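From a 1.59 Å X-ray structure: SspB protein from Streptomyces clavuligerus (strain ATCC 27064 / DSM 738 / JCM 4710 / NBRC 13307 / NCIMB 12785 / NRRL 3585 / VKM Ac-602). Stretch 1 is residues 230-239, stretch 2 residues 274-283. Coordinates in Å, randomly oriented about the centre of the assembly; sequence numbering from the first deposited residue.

Stretch 1 230-239: PARIIAYACL
Stretch 2 (274-283) DIAAALEKVA

How do the two stretches meet? Both are α-helical, residues 231-239 following Pro230 at the N-cap and residues 274-283 lying mid-helix, with phi/psi near -65/-40. Their axes cross almost at right angles (-97°), 8.4 Å apart at closest approach. No hydrogen bond links them; apolar packing buries 433 Å².

What lets the backbones come so near at the start? Ala231 points toward stretch 2 and packs beside Ala278, their CA atoms 4.5 Å apart and their CB atoms 3.9 Å apart, a spacing that two methyl side chains permit. Ala231 CB also lies 4.3 Å from CD of the extended, all-t Lys281. Arg232 (chi1 m, chi2 t) sits sideways, laying its aliphatic CG 3.8 Å from Val282 CG2.

Which residues fill the middle? Ile234 (m, t) points toward stretch 2, its CG2 3.8 Å from Ala278 CB and 4.5 Å from Ile275 CG2. Ala235, small and buried, has its CB 3.8 Å from Val282 CG2 (chi1 t) and 3.9 Å from Leu279 CD2 (Leu279 m, t).

How does the contact finish? Tyr236 points away, and Cys238 (m) returns one turn after Ile234. Its SG lies 3.8 Å from CG2 of Ile275 (m, t) and 4.1 Å from Leu279 CD2, so the compact, buried thiol packs against both branched side chains.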

# COMPACT_ATOMS: atom_id res chain seq x y z
N PRO B 230 0.37 -15.11 -8.31
CA PRO B 230 0.89 -16.48 -8.09
C PRO B 230 -0.01 -17.54 -8.78
O PRO B 230 -1.25 -17.43 -8.85
CB PRO B 230 0.89 -16.66 -6.55
CG PRO B 230 0.85 -15.27 -6.02
CD PRO B 230 0.03 -14.47 -7.03
N ALA B 231 0.66 -18.62 -9.25
CA ALA B 231 -0.06 -19.79 -9.80
C ALA B 231 -1.15 -20.35 -8.90
O ALA B 231 -2.23 -20.68 -9.39
CB ALA B 231 0.95 -20.88 -10.15
N ARG B 232 -0.89 -20.45 -7.58
CA ARG B 232 -1.92 -20.98 -6.70
C ARG B 232 -3.12 -20.03 -6.54
O ARG B 232 -4.21 -20.46 -6.25
CB ARG B 232 -1.34 -21.37 -5.33
CG ARG B 232 -0.46 -22.64 -5.49
CD ARG B 232 0.06 -23.14 -4.14
NE ARG B 232 1.12 -22.29 -3.66
CZ ARG B 232 2.17 -22.67 -2.92
NH1 ARG B 232 2.35 -23.94 -2.60
NH2 ARG B 232 3.07 -21.78 -2.53
N ILE B 233 -2.90 -18.71 -6.74
CA ILE B 233 -4.08 -17.80 -6.72
C ILE B 233 -4.97 -18.01 -7.97
O ILE B 233 -6.19 -18.09 -7.88
CB ILE B 233 -3.67 -16.31 -6.57
CG1 ILE B 233 -2.93 -16.00 -5.26
CG2 ILE B 233 -4.92 -15.39 -6.74
CD1 ILE B 233 -3.72 -16.29 -3.99
N ILE B 234 -4.31 -18.17 -9.12
CA ILE B 234 -4.99 -18.56 -10.37
C ILE B 234 -5.77 -19.87 -10.19
O ILE B 234 -6.98 -19.96 -10.47
CB ILE B 234 -4.02 -18.62 -11.56
CG1 ILE B 234 -3.44 -17.21 -11.84
CG2 ILE B 234 -4.74 -19.14 -12.80
CD1 ILE B 234 -2.20 -17.20 -12.77
N ALA B 235 -5.07 -20.91 -9.69
CA ALA B 235 -5.72 -22.22 -9.52
C ALA B 235 -6.89 -22.20 -8.53
O ALA B 235 -7.96 -22.77 -8.77
CB ALA B 235 -4.66 -23.26 -9.13
N TYR B 236 -6.69 -21.49 -7.41
CA TYR B 236 -7.78 -21.33 -6.45
C TYR B 236 -9.02 -20.69 -7.16
O TYR B 236 -10.15 -21.12 -6.98
CB TYR B 236 -7.30 -20.44 -5.26
CG TYR B 236 -8.48 -19.72 -4.59
CD1 TYR B 236 -9.31 -20.38 -3.72
CD2 TYR B 236 -8.75 -18.36 -4.88
CE1 TYR B 236 -10.40 -19.73 -3.12
CE2 TYR B 236 -9.81 -17.69 -4.30
CZ TYR B 236 -10.66 -18.40 -3.43
OH TYR B 236 -11.72 -17.75 -2.89
N ALA B 237 -8.75 -19.61 -7.92
CA ALA B 237 -9.84 -18.91 -8.58
C ALA B 237 -10.58 -19.76 -9.58
O ALA B 237 -11.82 -19.75 -9.65
CB ALA B 237 -9.33 -17.61 -9.21
N CYS B 238 -9.80 -20.59 -10.32
CA CYS B 238 -10.42 -21.53 -11.25
C CYS B 238 -11.37 -22.53 -10.57
O CYS B 238 -12.49 -22.76 -11.01
CB CYS B 238 -9.33 -22.26 -12.06
SG CYS B 238 -8.42 -21.22 -13.21
N LEU B 239 -10.88 -23.11 -9.47
CA LEU B 239 -11.67 -24.08 -8.70
C LEU B 239 -12.85 -23.44 -7.99
O LEU B 239 -13.96 -24.00 -7.97
CB LEU B 239 -10.75 -24.81 -7.73
CG LEU B 239 -9.78 -25.81 -8.36
CD1 LEU B 239 -8.59 -26.04 -7.37
CD2 LEU B 239 -10.43 -27.13 -8.76
N ASP B 274 -1.75 -18.76 -20.03
CA ASP B 274 -1.29 -18.40 -18.69
C ASP B 274 -2.04 -19.21 -17.63
O ASP B 274 -1.47 -19.63 -16.61
CB ASP B 274 -1.57 -16.91 -18.43
CG ASP B 274 -0.83 -16.01 -19.39
OD1 ASP B 274 0.34 -16.31 -19.66
OD2 ASP B 274 -1.45 -15.01 -19.83
N ILE B 275 -3.34 -19.36 -17.83
CA ILE B 275 -4.15 -20.15 -16.92
C ILE B 275 -3.70 -21.62 -17.01
O ILE B 275 -3.60 -22.30 -16.00
CB ILE B 275 -5.63 -20.01 -17.27
CG1 ILE B 275 -6.12 -18.57 -17.04
CG2 ILE B 275 -6.49 -20.97 -16.48
CD1 ILE B 275 -7.47 -18.30 -17.70
N ALA B 276 -3.44 -22.10 -18.22
CA ALA B 276 -2.99 -23.50 -18.36
C ALA B 276 -1.69 -23.73 -17.65
O ALA B 276 -1.50 -24.75 -16.99
CB ALA B 276 -2.82 -23.83 -19.85
N ALA B 277 -0.77 -22.79 -17.80
CA ALA B 277 0.57 -22.95 -17.18
C ALA B 277 0.48 -22.97 -15.66
O ALA B 277 1.17 -23.78 -14.99
CB ALA B 277 1.54 -21.90 -17.65
N ALA B 278 -0.38 -22.14 -15.09
CA ALA B 278 -0.57 -22.14 -13.63
C ALA B 278 -1.21 -23.45 -13.17
O ALA B 278 -0.79 -24.01 -12.15
CB ALA B 278 -1.44 -20.97 -13.21
N LEU B 279 -2.21 -23.94 -13.91
CA LEU B 279 -2.91 -25.15 -13.48
C LEU B 279 -1.97 -26.36 -13.61
O LEU B 279 -2.07 -27.32 -12.84
CB LEU B 279 -4.19 -25.34 -14.31
CG LEU B 279 -5.30 -24.31 -14.10
CD1 LEU B 279 -6.42 -24.54 -15.11
CD2 LEU B 279 -5.79 -24.29 -12.67
N GLU B 280 -1.06 -26.29 -14.56
CA GLU B 280 -0.12 -27.44 -14.71
C GLU B 280 0.79 -27.53 -13.51
O GLU B 280 1.08 -28.61 -12.99
CB GLU B 280 0.70 -27.27 -15.98
CG GLU B 280 -0.20 -27.50 -17.19
CD GLU B 280 0.53 -27.71 -18.49
OE1 GLU B 280 -0.03 -28.44 -19.32
OE2 GLU B 280 1.64 -27.18 -18.70
N LYS B 281 1.31 -26.37 -13.10
CA LYS B 281 2.19 -26.31 -11.94
C LYS B 281 1.49 -26.79 -10.68
O LYS B 281 2.03 -27.59 -9.93
CB LYS B 281 2.73 -24.87 -11.78
CG LYS B 281 3.87 -24.77 -10.79
CD LYS B 281 4.39 -23.36 -10.89
CE LYS B 281 4.99 -22.87 -9.58
NZ LYS B 281 5.47 -21.48 -9.91
N VAL B 282 0.23 -26.41 -10.53
CA VAL B 282 -0.51 -26.78 -9.33
C VAL B 282 -0.97 -28.22 -9.37
O VAL B 282 -0.87 -28.92 -8.38
CB VAL B 282 -1.64 -25.76 -9.08
CG1 VAL B 282 -2.46 -26.13 -7.85
CG2 VAL B 282 -1.04 -24.39 -8.84
N ALA B 283 -1.39 -28.71 -10.55
CA ALA B 283 -1.79 -30.11 -10.74
C ALA B 283 -0.67 -31.07 -10.48
O ALA B 283 -0.93 -32.20 -10.07
CB ALA B 283 -2.32 -30.35 -12.14